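Local coordinates for 2-dehydropantoate 2-reductase, putative (Enterococcus faecalis, PDB 2EW2), which probably catalyses the NADPH-dependent reduction of 2-dehydropantoate (ketopantoate) to (R)-pantoate, a step on the way to pantothenate, at residues 109-114 / 283-288; 122-127 / 155-160; 183-188 / 236-241. All coordinates share one frame; numbering follows the deposited sequence.

From the N terminus, the chain first lays down most of the mixed sheet of the Rossmann-type domain. The loop after strand 103-106 opens contact 1, which closes 169 residues later on helix 282-292. Contact 2 is nested inside that loop: it joins the start of strand 126-131 to the end of strand 151-155. Contact 3 follows in series, also inside contact 1, and ties helix 184-195 to the loop between helices 218-235 and 242-252. Contact 1 thus links the Rossmann-type domain to the helical one. It touches both others: Lys288 forms a salt bridge with Glu236 of contact 3, and Glu114 packs on Ile156 of contact 2.

Contact 1: residues 109-114 / 283-288; sequences NGLGHE and GAVWRK
Glu114 and Lys288 meet with their side chains crossing at about a right angle. Lys288 NZ donates to Glu114 OE2 at 3.0 Å in a salt bridge. It reaches that oxygen on its anti side, 26° out of the carboxylate plane. The lysine runs extended as far as CE, and the last torsion (chi4 -70°) turns NZ out of line. On the way, Lys288 CE passes Gly112 CA at 3.7 Å. Lys288 NZ also forms salt bridges with Glu236 and Asp115, so three carboxylates gather round one buried ammonium. This would be expected to favour its charged form.

The apolar part lies beside this. Leu111 and Val285 approach at a slant. CD2 is the leucine branch that does the touching, 3.8 Å from Val285 CG2. Ala284 CB sits against Leu111 O at 3.7 Å. The contact joins two domains of the ketopantoate reductase fold: 109-114 is the loop after strand 103-106 of the Rossmann-type sheet, and 283-288 is part of helix 282-292 in the C-terminal helical domain. Phe229 of helix 218-235 packs on both Leu111 and Val285, and Trp189 of helix 184-195 touches Leu111 and Lys288.

Gly112 is where the two backbones come nearest. Its phi is positive, which favours glycine, and Lys288 CE and Arg287 NH1 both come close to its CA. The Arg287 guanidinium has Gly112 CA at its edge. Its NH1 lies 3.2 Å from Gly112 O, but the angle is too poor for a hydrogen bond. Asp115 is the salt-bridge partner of Arg287 NH1. A water donates to Leu111 O at 2.7 Å and accepts a weak bond from Arg287 NH1.

Contact 2: residues 122-127 / 155-160; sequences PKENIL and NIDPSG
Ile156 N donates to Ile126 O at 3.0 Å, nearly straight (169°) and in the plane of the carbonyl. This bond lies where two antiparallel neighbours of the Rossmann-type domain's mixed sheet meet, strands 126-131 and 151-155. Next to it, Leu127 and Asn155 form an antiparallel non-hydrogen-bonded pair. Leu127 CD2 rests on Asn155 CA at 3.7 Å. The side chains of Ile126 and Ile156 slant across each other. Ile126 CG2, anti to the backbone N, is the branch that meets Ile156 CD1, at 3.7 Å.

Beyond the strand ends, a water fills in between the backbones. It lies within hydrogen-bonding distance of Glu124 O and Ile126 O, and it accepts from Asp157 N at 3.0 Å. Glu124 and Asp157 lie side by side and point the same way, their carboxylate planes 67° apart. Asp157 CB packs on Glu124 CA at 3.6 Å. The nearest carboxylate oxygens, Glu124 OE2 and Asp157 OD2, are 4.9 Å apart, so like charges would repel mildly.

Further out, strand 103-106 flanks Ile126 and Leu127 through Val104 and Leu105. Ala164 and Val167 of helix 161-173 pack on Leu127. Asn125 ND2, just before the strand, donates to Thr102 O and Glu100 O. Asp157 itself is fixed by an Asx turn: Ser159 N donates to Asp157 OD1 at 3.0 Å, meeting that oxygen on its anti side.

Contact 3: residues 183-188 / 236-241; sequences NVRYSI and EAIYLD
Tyr186 reaches from helix 184-195 to the loop 236-241. CB leads to a ring whose CG is anti to the backbone N (chi1 -174°). CD1 meets Ile238 CG2 at 3.9 Å. CE1 is next, with Tyr239 O at the ring edge, 3.2 Å from it. Leu240 CD2 lies over one face, offset toward the rim, in a CH-pi contact 4.2 Å from the ring centroid. At the tip, OH accepts from Asp241 N at 3.0 Å, nearly straight (166°). Asp241 is the N-cap of the next helix, and its OD1 takes the N-H of Glu244.

One residue earlier, Arg185 NH2 donates to Glu236 O at 2.8 Å, in the guanidinium plane. Ile238 CD1 lies over one face of that group. One water accepts from Arg185 NH2 and donates to Glu236 OE1; another accepts from Arg185 NH1 and donates to Ala237 O. Glu236 OE2 is held by Tyr292 OH and Lys288 NZ. Ala237, with positive phi, is C-prime of a Schellman motif ending helix 218-235.

The contact joins the start of helix 184-195 to the loop between helices 218-235 and 242-252. Val128 of strand 126-131 touches Arg185. Trp189, further along helix 184-195, packs on Ile238 and Leu240.

Contact 1: residues 109-114 / 283-288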
ATOM      1  N   ASN B 109      14.459  17.928 -11.701  1.00 26.56           N
ATOM      2  CA  ASN B 109      14.571  16.868 -10.712  1.00 28.57           C
ATOM      3  C   ASN B 109      13.562  15.782 -11.014  1.00 28.69           C
ATOM      4  O   ASN B 109      12.459  16.044 -11.532  1.00 29.20           O
ATOM      5  CB  ASN B 109      14.325  17.410  -9.304  1.00 29.07           C
ATOM      6  CG  ASN B 109      15.421  18.328  -8.848  1.00 31.89           C
ATOM      7  OD1 ASN B 109      16.595  17.967  -8.888  1.00 35.99           O
ATOM      8  ND2 ASN B 109      15.052  19.528  -8.409  1.00 35.38           N
ATOM      9  N   GLY B 110      13.945  14.557 -10.691  1.00 28.88           N
ATOM     10  CA  GLY B 110      13.011  13.454 -10.726  1.00 28.06           C
ATOM     11  C   GLY B 110      13.073  12.646 -11.995  1.00 26.98           C
ATOM     12  O   GLY B 110      13.855  12.921 -12.903  1.00 28.15           O
ATOM     13  N   LEU B 111      12.167  11.689 -12.063  1.00 25.87           N
ATOM     14  CA  LEU B 111      12.244  10.558 -12.953  1.00 25.35           C
ATOM     15  C   LEU B 111      11.195  10.610 -14.072  1.00 24.43           C
ATOM     16  O   LEU B 111      10.052  11.014 -13.846  1.00 24.43           O
ATOM     17  CB  LEU B 111      11.994   9.311 -12.087  1.00 25.21           C
ATOM     18  CG  LEU B 111      12.160   7.927 -12.681  1.00 26.37           C
ATOM     19  CD1 LEU B 111      13.631   7.729 -13.072  1.00 24.76           C
ATOM     20  CD2 LEU B 111      11.692   6.886 -11.658  1.00 25.49           C
ATOM     21  N   GLY B 112      11.588  10.193 -15.273  1.00 23.47           N
ATOM     22  CA  GLY B 112      10.622   9.895 -16.340  1.00 23.25           C
ATOM     23  C   GLY B 112      10.124  11.023 -17.238  1.00 22.42           C
ATOM     24  O   GLY B 112       9.188  10.836 -17.995  1.00 21.61           O
ATOM     25  N   HIS B 113      10.754  12.190 -17.161  1.00 22.23           N
ATOM     26  CA  HIS B 113      10.309  13.354 -17.936  1.00 22.66           C
ATOM     27  C   HIS B 113      10.468  13.186 -19.431  1.00 22.79           C
ATOM     28  O   HIS B 113       9.722  13.797 -20.209  1.00 22.41           O
ATOM     29  CB  HIS B 113      11.014  14.621 -17.454  1.00 22.35           C
ATOM     30  CG  HIS B 113      10.913  14.815 -15.978  1.00 22.13           C
ATOM     31  ND1 HIS B 113       9.703  14.890 -15.326  1.00 21.10           N
ATOM     32  CD2 HIS B 113      11.867  14.944 -15.025  1.00 21.68           C
ATOM     33  CE1 HIS B 113       9.916  15.064 -14.034  1.00 23.19           C
ATOM     34  NE2 HIS B 113      11.222  15.100 -13.826  1.00 22.28           N
ATOM     35  N   GLU B 114      11.415  12.337 -19.831  1.00 23.51           N
ATOM     36  CA  GLU B 114      11.572  11.952 -21.239  1.00 24.42           C
ATOM     37  C   GLU B 114      10.269  11.427 -21.857  1.00 24.60           C
ATOM     38  O   GLU B 114      10.055  11.563 -23.057  1.00 24.36           O
ATOM     39  CB  GLU B 114      12.709  10.918 -21.415  1.00 25.35           C
ATOM     40  CG  GLU B 114      12.537   9.585 -20.645  1.00 27.25           C
ATOM     41  CD  GLU B 114      12.961   9.649 -19.172  1.00 31.49           C
ATOM     42  OE1 GLU B 114      13.363  10.736 -18.690  1.00 33.85           O
ATOM     43  OE2 GLU B 114      12.888   8.605 -18.475  1.00 32.97           O
ATOM     44  N   GLY B 283       4.916   7.058  -9.052  1.00 19.56           N
ATOM     45  CA  GLY B 283       3.957   7.155 -10.165  1.00 19.86           C
ATOM     46  C   GLY B 283       4.630   6.969 -11.526  1.00 20.05           C
ATOM     47  O   GLY B 283       4.046   6.413 -12.440  1.00 20.49           O
ATOM     48  N   ALA B 284       5.873   7.413 -11.636  1.00 19.74           N
ATOM     49  CA  ALA B 284       6.651   7.329 -12.865  1.00 19.34           C
ATOM     50  C   ALA B 284       7.109   5.891 -13.147  1.00 19.00           C
ATOM     51  O   ALA B 284       7.009   5.415 -14.280  1.00 19.29           O
ATOM     52  CB  ALA B 284       7.828   8.270 -12.773  1.00 19.86           C
ATOM     53  N   VAL B 285       7.557   5.184 -12.111  1.00 18.36           N
ATOM     54  CA  VAL B 285       7.884   3.751 -12.217  1.00 18.31           C
ATOM     55  C   VAL B 285       6.645   2.957 -12.644  1.00 18.30           C
ATOM     56  O   VAL B 285       6.711   2.062 -13.489  1.00 17.62           O
ATOM     57  CB  VAL B 285       8.404   3.193 -10.853  1.00 18.75           C
ATOM     58  CG1 VAL B 285       8.728   1.724 -10.951  1.00 18.13           C
ATOM     59  CG2 VAL B 285       9.618   3.965 -10.383  1.00 18.35           C
ATOM     60  N   TRP B 286       5.520   3.287 -12.028  1.00 18.35           N
ATOM     61  CA  TRP B 286       4.247   2.631 -12.312  1.00 19.42           C
ATOM     62  C   TRP B 286       3.834   2.878 -13.782  1.00 19.60           C
ATOM     63  O   TRP B 286       3.517   1.924 -14.512  1.00 19.72           O
ATOM     64  CB  TRP B 286       3.188   3.125 -11.305  1.00 18.88           C
ATOM     65  CG  TRP B 286       1.798   2.547 -11.445  1.00 19.56           C
ATOM     66  CD1 TRP B 286       1.430   1.390 -12.088  1.00 20.38           C
ATOM     67  CD2 TRP B 286       0.590   3.096 -10.884  1.00 18.98           C
ATOM     68  NE1 TRP B 286       0.061   1.203 -11.974  1.00 19.60           N
ATOM     69  CE2 TRP B 286      -0.472   2.238 -11.247  1.00 19.47           C
ATOM     70  CE3 TRP B 286       0.303   4.242 -10.121  1.00 19.37           C
ATOM     71  CZ2 TRP B 286      -1.800   2.490 -10.870  1.00 19.48           C
ATOM     72  CZ3 TRP B 286      -1.014   4.488  -9.743  1.00 17.83           C
ATOM     73  CH2 TRP B 286      -2.050   3.621 -10.127  1.00 19.43           C
ATOM     74  N   ARG B 287       3.866   4.133 -14.222  1.00 19.84           N
ATOM     75  CA  ARG B 287       3.570   4.452 -15.644  1.00 21.70           C
ATOM     76  C   ARG B 287       4.480   3.663 -16.605  1.00 20.61           C
ATOM     77  O   ARG B 287       4.002   3.015 -17.544  1.00 20.64           O
ATOM     78  CB  ARG B 287       3.670   5.963 -15.900  1.00 21.46           C
ATOM     79  CG  ARG B 287       3.219   6.398 -17.295  1.00 24.82           C
ATOM     80  CD  ARG B 287       3.553   7.867 -17.589  1.00 25.35           C
ATOM     81  NE  ARG B 287       5.002   8.113 -17.579  1.00 31.36           N
ATOM     82  CZ  ARG B 287       5.638   8.832 -16.657  1.00 32.58           C
ATOM     83  NH1 ARG B 287       6.958   8.989 -16.733  1.00 33.19           N
ATOM     84  NH2 ARG B 287       4.959   9.400 -15.661  1.00 32.91           N
ATOM     85  N   LYS B 288       5.783   3.683 -16.355  1.00 20.52           N
ATOM     86  CA  LYS B 288       6.728   2.941 -17.211  1.00 20.27           C
ATOM     87  C   LYS B 288       6.487   1.441 -17.176  1.00 20.69           C
ATOM     88  O   LYS B 288       6.488   0.794 -18.218  1.00 19.75           O
ATOM     89  CB  LYS B 288       8.172   3.225 -16.806  1.00 19.98           C
ATOM     90  CG  LYS B 288       8.654   4.640 -17.128  1.00 19.60           C
ATOM     91  CD  LYS B 288      10.071   4.860 -16.553  1.00 20.08           C
ATOM     92  CE  LYS B 288      10.623   6.243 -16.970  1.00 20.97           C
ATOM     93  NZ  LYS B 288      10.947   6.343 -18.450  1.00 19.31           N
TER
HETATM   94  O   HOH W   1       7.642  11.705 -14.764  1.00 27.19           O

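Contact 2: residues 122-127 / 155-160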
ATOM      1  N   PRO B 122      11.723  14.563 -30.946  1.00 28.03           N
ATOM      2  CA  PRO B 122      12.059  13.184 -31.287  1.00 27.67           C
ATOM      3  C   PRO B 122      12.810  12.506 -30.135  1.00 27.60           C
ATOM      4  O   PRO B 122      13.706  13.114 -29.553  1.00 26.74           O
ATOM      5  CB  PRO B 122      12.996  13.343 -32.494  1.00 28.26           C
ATOM      6  CG  PRO B 122      12.636  14.665 -33.090  1.00 27.73           C
ATOM      7  CD  PRO B 122      12.242  15.526 -31.944  1.00 28.56           C
ATOM      8  N   LYS B 123      12.457  11.259 -29.817  0.50 27.47           N
ATOM      9  CA  LYS B 123      13.058  10.542 -28.671  0.50 27.37           C
ATOM     10  C   LYS B 123      14.583  10.442 -28.757  0.50 26.78           C
ATOM     11  O   LYS B 123      15.267  10.416 -27.732  0.50 26.67           O
ATOM     12  CB  LYS B 123      12.425   9.147 -28.495  0.50 27.78           C
ATOM     13  CG  LYS B 123      12.810   8.409 -27.195  0.50 28.18           C
ATOM     14  CD  LYS B 123      12.210   6.980 -27.126  0.50 28.23           C
ATOM     15  CE  LYS B 123      12.265   6.409 -25.695  0.50 28.06           C
ATOM     16  NZ  LYS B 123      11.428   5.185 -25.513  0.50 30.03           N
ATOM     17  N   GLU B 124      15.112  10.422 -29.982  1.00 26.17           N
ATOM     18  CA  GLU B 124      16.563  10.315 -30.210  1.00 24.96           C
ATOM     19  C   GLU B 124      17.330  11.575 -29.797  1.00 23.00           C
ATOM     20  O   GLU B 124      18.564  11.543 -29.629  1.00 22.01           O
ATOM     21  CB  GLU B 124      16.836  10.041 -31.704  1.00 25.51           C
ATOM     22  CG  GLU B 124      16.300   8.709 -32.231  1.00 29.88           C
ATOM     23  CD  GLU B 124      14.851   8.772 -32.679  1.00 33.80           C
ATOM     24  OE1 GLU B 124      14.262   9.883 -32.746  1.00 34.30           O
ATOM     25  OE2 GLU B 124      14.303   7.689 -32.971  1.00 37.07           O
ATOM     26  N   ASN B 125      16.587  12.673 -29.651  1.00 20.94           N
ATOM     27  CA  ASN B 125      17.151  14.007 -29.436  1.00 19.82           C
ATOM     28  C   ASN B 125      16.993  14.481 -28.000  1.00 18.85           C
ATOM     29  O   ASN B 125      17.084  15.667 -27.721  1.00 18.53           O
ATOM     30  CB  ASN B 125      16.459  15.050 -30.349  1.00 19.56           C
ATOM     31  CG  ASN B 125      16.652  14.788 -31.837  1.00 21.07           C
ATOM     32  OD1 ASN B 125      17.256  13.794 -32.242  1.00 20.90           O
ATOM     33  ND2 ASN B 125      16.097  15.685 -32.664  1.00 19.90           N
ATOM     34  N   ILE B 126      16.740  13.562 -27.081  1.00 18.65           N
ATOM     35  CA  ILE B 126      16.570  13.952 -25.693  1.00 18.21           C
ATOM     36  C   ILE B 126      17.841  13.715 -24.881  1.00 17.73           C
ATOM     37  O   ILE B 126      18.387  12.596 -24.859  1.00 17.43           O
ATOM     38  CB  ILE B 126      15.354  13.233 -25.048  1.00 18.82           C
ATOM     39  CG1 ILE B 126      14.073  13.566 -25.837  1.00 17.52           C
ATOM     40  CG2 ILE B 126      15.203  13.656 -23.560  1.00 18.36           C
ATOM     41  CD1 ILE B 126      12.904  12.695 -25.439  1.00 19.09           C
ATOM     42  N   LEU B 127      18.288  14.775 -24.214  1.00 16.97           N
ATOM     43  CA  LEU B 127      19.439  14.724 -23.300  1.00 17.45           C
ATOM     44  C   LEU B 127      18.950  14.958 -21.882  1.00 17.65           C
ATOM     45  O   LEU B 127      17.955  15.669 -21.666  1.00 18.28           O
ATOM     46  CB  LEU B 127      20.457  15.828 -23.639  1.00 17.27           C
ATOM     47  CG  LEU B 127      20.778  16.132 -25.112  1.00 17.23           C
ATOM     48  CD1 LEU B 127      21.730  17.331 -25.266  1.00 16.28           C
ATOM     49  CD2 LEU B 127      21.336  14.915 -25.786  1.00 16.62           C
ATOM     50  N   ASN B 155      23.188  12.007 -23.289  1.00 20.61           N
ATOM     51  CA  ASN B 155      22.142  11.630 -24.257  1.00 20.64           C
ATOM     52  C   ASN B 155      21.459  10.360 -23.787  1.00 20.49           C
ATOM     53  O   ASN B 155      22.121   9.441 -23.301  1.00 20.35           O
ATOM     54  CB  ASN B 155      22.727  11.372 -25.654  1.00 20.36           C
ATOM     55  CG  ASN B 155      23.907  10.415 -25.623  1.00 21.33           C
ATOM     56  OD1 ASN B 155      23.888   9.351 -26.249  1.00 23.44           O
ATOM     57  ND2 ASN B 155      24.941  10.787 -24.882  1.00 18.08           N
ATOM     58  N   ILE B 156      20.143  10.309 -23.938  1.00 20.31           N
ATOM     59  CA  ILE B 156      19.395   9.121 -23.567  1.00 21.31           C
ATOM     60  C   ILE B 156      19.494   8.047 -24.640  1.00 21.17           C
ATOM     61  O   ILE B 156      19.566   6.862 -24.318  1.00 21.77           O
ATOM     62  CB  ILE B 156      17.913   9.462 -23.282  1.00 21.21           C
ATOM     63  CG1 ILE B 156      17.843  10.393 -22.060  1.00 21.08           C
ATOM     64  CG2 ILE B 156      17.080   8.161 -23.108  1.00 23.11           C
ATOM     65  CD1 ILE B 156      16.430  10.775 -21.641  1.00 22.85           C
ATOM     66  N   ASP B 157      19.496   8.472 -25.903  1.00 20.74           N
ATOM     67  CA  ASP B 157      19.535   7.580 -27.066  1.00 20.29           C
ATOM     68  C   ASP B 157      20.957   7.583 -27.651  1.00 19.68           C
ATOM     69  O   ASP B 157      21.566   8.640 -27.747  1.00 19.43           O
ATOM     70  CB  ASP B 157      18.538   8.093 -28.113  1.00 20.00           C
ATOM     71  CG  ASP B 157      18.381   7.152 -29.285  1.00 22.04           C
ATOM     72  OD1 ASP B 157      19.262   7.161 -30.177  1.00 21.33           O
ATOM     73  OD2 ASP B 157      17.366   6.416 -29.326  1.00 22.66           O
ATOM     74  N   PRO B 158      21.482   6.412 -28.054  1.00 20.26           N
ATOM     75  CA  PRO B 158      22.884   6.390 -28.522  1.00 20.43           C
ATOM     76  C   PRO B 158      23.180   7.299 -29.717  1.00 20.25           C
ATOM     77  O   PRO B 158      24.322   7.745 -29.868  1.00 20.59           O
ATOM     78  CB  PRO B 158      23.124   4.910 -28.860  1.00 19.93           C
ATOM     79  CG  PRO B 158      21.765   4.342 -29.074  1.00 20.86           C
ATOM     80  CD  PRO B 158      20.886   5.061 -28.094  1.00 19.89           C
ATOM     81  N   SER B 159      22.165   7.595 -30.529  1.00 20.54           N
ATOM     82  CA  SER B 159      22.290   8.536 -31.663  1.00 20.99           C
ATOM     83  C   SER B 159      22.486   9.984 -31.263  1.00 20.59           C
ATOM     84  O   SER B 159      22.915  10.807 -32.094  1.00 19.46           O
ATOM     85  CB  SER B 159      21.038   8.487 -32.548  1.00 21.09           C
ATOM     86  OG  SER B 159      21.056   7.292 -33.315  1.00 27.09           O
ATOM     87  N   GLY B 160      22.127  10.314 -30.019  1.00 19.66           N
ATOM     88  CA  GLY B 160      22.279  11.694 -29.533  1.00 19.42           C
ATOM     89  C   GLY B 160      23.672  12.072 -29.046  1.00 19.51           C
ATOM     90  O   GLY B 160      23.880  13.187 -28.579  1.00 19.31           O
TER
HETATM   91  O   HOH W   2      19.510  11.264 -26.990  1.00 18.98           O

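Contact 3: residues 183-188 / 236-241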
ATOM      1  N   ASN B 183      26.953   8.592 -16.154  0.70 23.37           N
ATOM      2  CA  ASN B 183      26.309   8.181 -14.908  0.70 23.53           C
ATOM      3  C   ASN B 183      25.067   9.003 -14.585  0.70 22.71           C
ATOM      4  O   ASN B 183      24.428   8.763 -13.568  0.70 22.64           O
ATOM      5  CB  ASN B 183      27.284   8.185 -13.707  0.70 24.11           C
ATOM      6  CG  ASN B 183      26.763   7.345 -12.515  0.70 26.47           C
ATOM      7  OD1 ASN B 183      26.378   6.183 -12.680  0.70 27.69           O
ATOM      8  ND2 ASN B 183      26.748   7.940 -11.322  0.70 27.74           N
ATOM      9  N   VAL B 184      24.720   9.961 -15.452  1.00 22.08           N
ATOM     10  CA  VAL B 184      23.600  10.879 -15.181  1.00 20.70           C
ATOM     11  C   VAL B 184      22.261  10.133 -15.008  1.00 20.77           C
ATOM     12  O   VAL B 184      21.557  10.317 -14.012  1.00 21.40           O
ATOM     13  CB  VAL B 184      23.466  11.971 -16.266  1.00 20.82           C
ATOM     14  CG1 VAL B 184      22.250  12.870 -15.972  1.00 19.30           C
ATOM     15  CG2 VAL B 184      24.722  12.797 -16.320  1.00 18.85           C
ATOM     16  N   ARG B 185      21.922   9.300 -15.981  1.00 20.27           N
ATOM     17  CA  ARG B 185      20.679   8.523 -15.952  1.00 20.39           C
ATOM     18  C   ARG B 185      20.662   7.592 -14.744  1.00 20.46           C
ATOM     19  O   ARG B 185      19.666   7.525 -14.053  1.00 20.50           O
ATOM     20  CB  ARG B 185      20.491   7.760 -17.272  1.00 19.69           C
ATOM     21  CG  ARG B 185      20.269   8.722 -18.461  1.00 20.78           C
ATOM     22  CD  ARG B 185      20.204   8.021 -19.814  1.00 21.20           C
ATOM     23  NE  ARG B 185      19.154   7.013 -19.815  1.00 23.45           N
ATOM     24  CZ  ARG B 185      19.327   5.757 -20.213  1.00 25.66           C
ATOM     25  NH1 ARG B 185      20.492   5.383 -20.728  1.00 24.45           N
ATOM     26  NH2 ARG B 185      18.317   4.891 -20.143  1.00 24.98           N
ATOM     27  N   TYR B 186      21.791   6.928 -14.481  1.00 20.95           N
ATOM     28  CA  TYR B 186      21.942   6.055 -13.312  1.00 21.43           C
ATOM     29  C   TYR B 186      21.713   6.807 -11.998  1.00 21.32           C
ATOM     30  O   TYR B 186      20.964   6.340 -11.128  1.00 21.07           O
ATOM     31  CB  TYR B 186      23.318   5.342 -13.311  1.00 21.87           C
ATOM     32  CG  TYR B 186      23.432   4.322 -12.195  1.00 23.53           C
ATOM     33  CD1 TYR B 186      23.130   2.988 -12.417  1.00 22.87           C
ATOM     34  CD2 TYR B 186      23.787   4.714 -10.895  1.00 23.88           C
ATOM     35  CE1 TYR B 186      23.202   2.049 -11.379  1.00 24.68           C
ATOM     36  CE2 TYR B 186      23.855   3.786  -9.852  1.00 24.42           C
ATOM     37  CZ  TYR B 186      23.556   2.460 -10.092  1.00 23.89           C
ATOM     38  OH  TYR B 186      23.622   1.534  -9.042  1.00 24.33           O
ATOM     39  N   SER B 187      22.334   7.980 -11.847  1.00 21.44           N
ATOM     40  CA  SER B 187      22.199   8.729 -10.603  1.00 21.56           C
ATOM     41  C   SER B 187      20.764   9.196 -10.373  1.00 21.11           C
ATOM     42  O   SER B 187      20.277   9.187  -9.237  1.00 20.93           O
ATOM     43  CB  SER B 187      23.173   9.911 -10.558  1.00 21.91           C
ATOM     44  OG  SER B 187      22.647  10.976 -11.312  1.00 25.72           O
ATOM     45  N   ILE B 188      20.090   9.594 -11.448  1.00 20.17           N
ATOM     46  CA  ILE B 188      18.683   9.971 -11.375  1.00 20.08           C
ATOM     47  C   ILE B 188      17.775   8.802 -10.931  1.00 19.94           C
ATOM     48  O   ILE B 188      16.866   8.983 -10.095  1.00 20.35           O
ATOM     49  CB  ILE B 188      18.220  10.585 -12.717  1.00 19.94           C
ATOM     50  CG1 ILE B 188      18.862  11.968 -12.899  1.00 19.88           C
ATOM     51  CG2 ILE B 188      16.670  10.605 -12.848  1.00 18.79           C
ATOM     52  CD1 ILE B 188      18.807  12.477 -14.321  1.00 19.06           C
ATOM     53  N   GLU B 236      15.233   0.004 -19.571  1.00 21.39           N
ATOM     54  CA  GLU B 236      15.829   1.190 -20.176  1.00 21.60           C
ATOM     55  C   GLU B 236      17.354   1.108 -20.089  1.00 21.00           C
ATOM     56  O   GLU B 236      18.047   2.109 -20.253  1.00 20.76           O
ATOM     57  CB  GLU B 236      15.307   2.434 -19.452  1.00 21.05           C
ATOM     58  CG  GLU B 236      13.776   2.568 -19.553  1.00 22.21           C
ATOM     59  CD  GLU B 236      13.243   3.904 -19.055  1.00 22.62           C
ATOM     60  OE1 GLU B 236      14.005   4.638 -18.400  1.00 23.24           O
ATOM     61  OE2 GLU B 236      12.053   4.218 -19.332  1.00 24.91           O
ATOM     62  N   ALA B 237      17.867  -0.088 -19.790  1.00 20.60           N
ATOM     63  CA  ALA B 237      19.301  -0.344 -19.853  1.00 20.47           C
ATOM     64  C   ALA B 237      20.045   0.403 -18.762  1.00 20.55           C
ATOM     65  O   ALA B 237      21.165   0.891 -18.965  1.00 20.37           O
ATOM     66  CB  ALA B 237      19.859   0.017 -21.256  1.00 21.56           C
ATOM     67  N   ILE B 238      19.411   0.484 -17.590  1.00 20.10           N
ATOM     68  CA  ILE B 238      20.034   1.044 -16.403  1.00 19.46           C
ATOM     69  C   ILE B 238      19.973  -0.086 -15.357  1.00 20.17           C
ATOM     70  O   ILE B 238      18.910  -0.656 -15.117  1.00 19.07           O
ATOM     71  CB  ILE B 238      19.309   2.326 -15.919  1.00 19.01           C
ATOM     72  CG1 ILE B 238      19.469   3.482 -16.934  1.00 18.86           C
ATOM     73  CG2 ILE B 238      19.827   2.767 -14.542  1.00 17.73           C
ATOM     74  CD1 ILE B 238      20.965   3.964 -17.165  1.00 18.23           C
ATOM     75  N   TYR B 239      21.125  -0.420 -14.780  1.00 20.94           N
ATOM     76  CA  TYR B 239      21.258  -1.628 -13.960  1.00 22.36           C
ATOM     77  C   TYR B 239      21.572  -1.230 -12.526  1.00 22.44           C
ATOM     78  O   TYR B 239      22.734  -1.048 -12.162  1.00 22.43           O
ATOM     79  CB  TYR B 239      22.318  -2.574 -14.566  1.00 23.45           C
ATOM     80  CG  TYR B 239      22.052  -2.795 -16.036  1.00 24.30           C
ATOM     81  CD1 TYR B 239      22.808  -2.146 -17.009  1.00 26.87           C
ATOM     82  CD2 TYR B 239      20.994  -3.591 -16.451  1.00 27.04           C
ATOM     83  CE1 TYR B 239      22.528  -2.313 -18.378  1.00 26.52           C
ATOM     84  CE2 TYR B 239      20.707  -3.760 -17.803  1.00 27.68           C
ATOM     85  CZ  TYR B 239      21.479  -3.115 -18.751  1.00 26.82           C
ATOM     86  OH  TYR B 239      21.186  -3.288 -20.076  1.00 28.11           O
ATOM     87  N   LEU B 240      20.524  -1.064 -11.727  1.00 22.66           N
ATOM     88  CA  LEU B 240      20.676  -0.548 -10.372  1.00 22.94           C
ATOM     89  C   LEU B 240      21.341  -1.577  -9.470  1.00 23.10           C
ATOM     90  O   LEU B 240      21.007  -2.764  -9.499  1.00 22.22           O
ATOM     91  CB  LEU B 240      19.326  -0.128  -9.771  1.00 22.88           C
ATOM     92  CG  LEU B 240      18.594   1.128 -10.261  1.00 23.76           C
ATOM     93  CD1 LEU B 240      17.313   1.335  -9.441  1.00 23.39           C
ATOM     94  CD2 LEU B 240      19.493   2.373 -10.204  1.00 24.51           C
ATOM     95  N   ASP B 241      22.285  -1.107  -8.669  1.00 23.19           N
ATOM     96  CA  ASP B 241      22.886  -1.945  -7.643  1.00 24.06           C
ATOM     97  C   ASP B 241      21.951  -1.946  -6.419  1.00 23.32           C
ATOM     98  O   ASP B 241      21.944  -1.011  -5.608  1.00 23.42           O
ATOM     99  CB  ASP B 241      24.288  -1.450  -7.307  1.00 24.29           C
ATOM    100  CG  ASP B 241      25.036  -2.390  -6.378  1.00 27.22           C
ATOM    101  OD1 ASP B 241      24.420  -3.268  -5.741  1.00 29.01           O
ATOM    102  OD2 ASP B 241      26.264  -2.225  -6.264  1.00 32.09           O
TER
HETATM  103  O   HOH W   3      16.483   5.416 -18.128  1.00 28.32           O
HETATM  104  O   HOH W   4      21.827   2.735 -20.948  1.00 35.74           O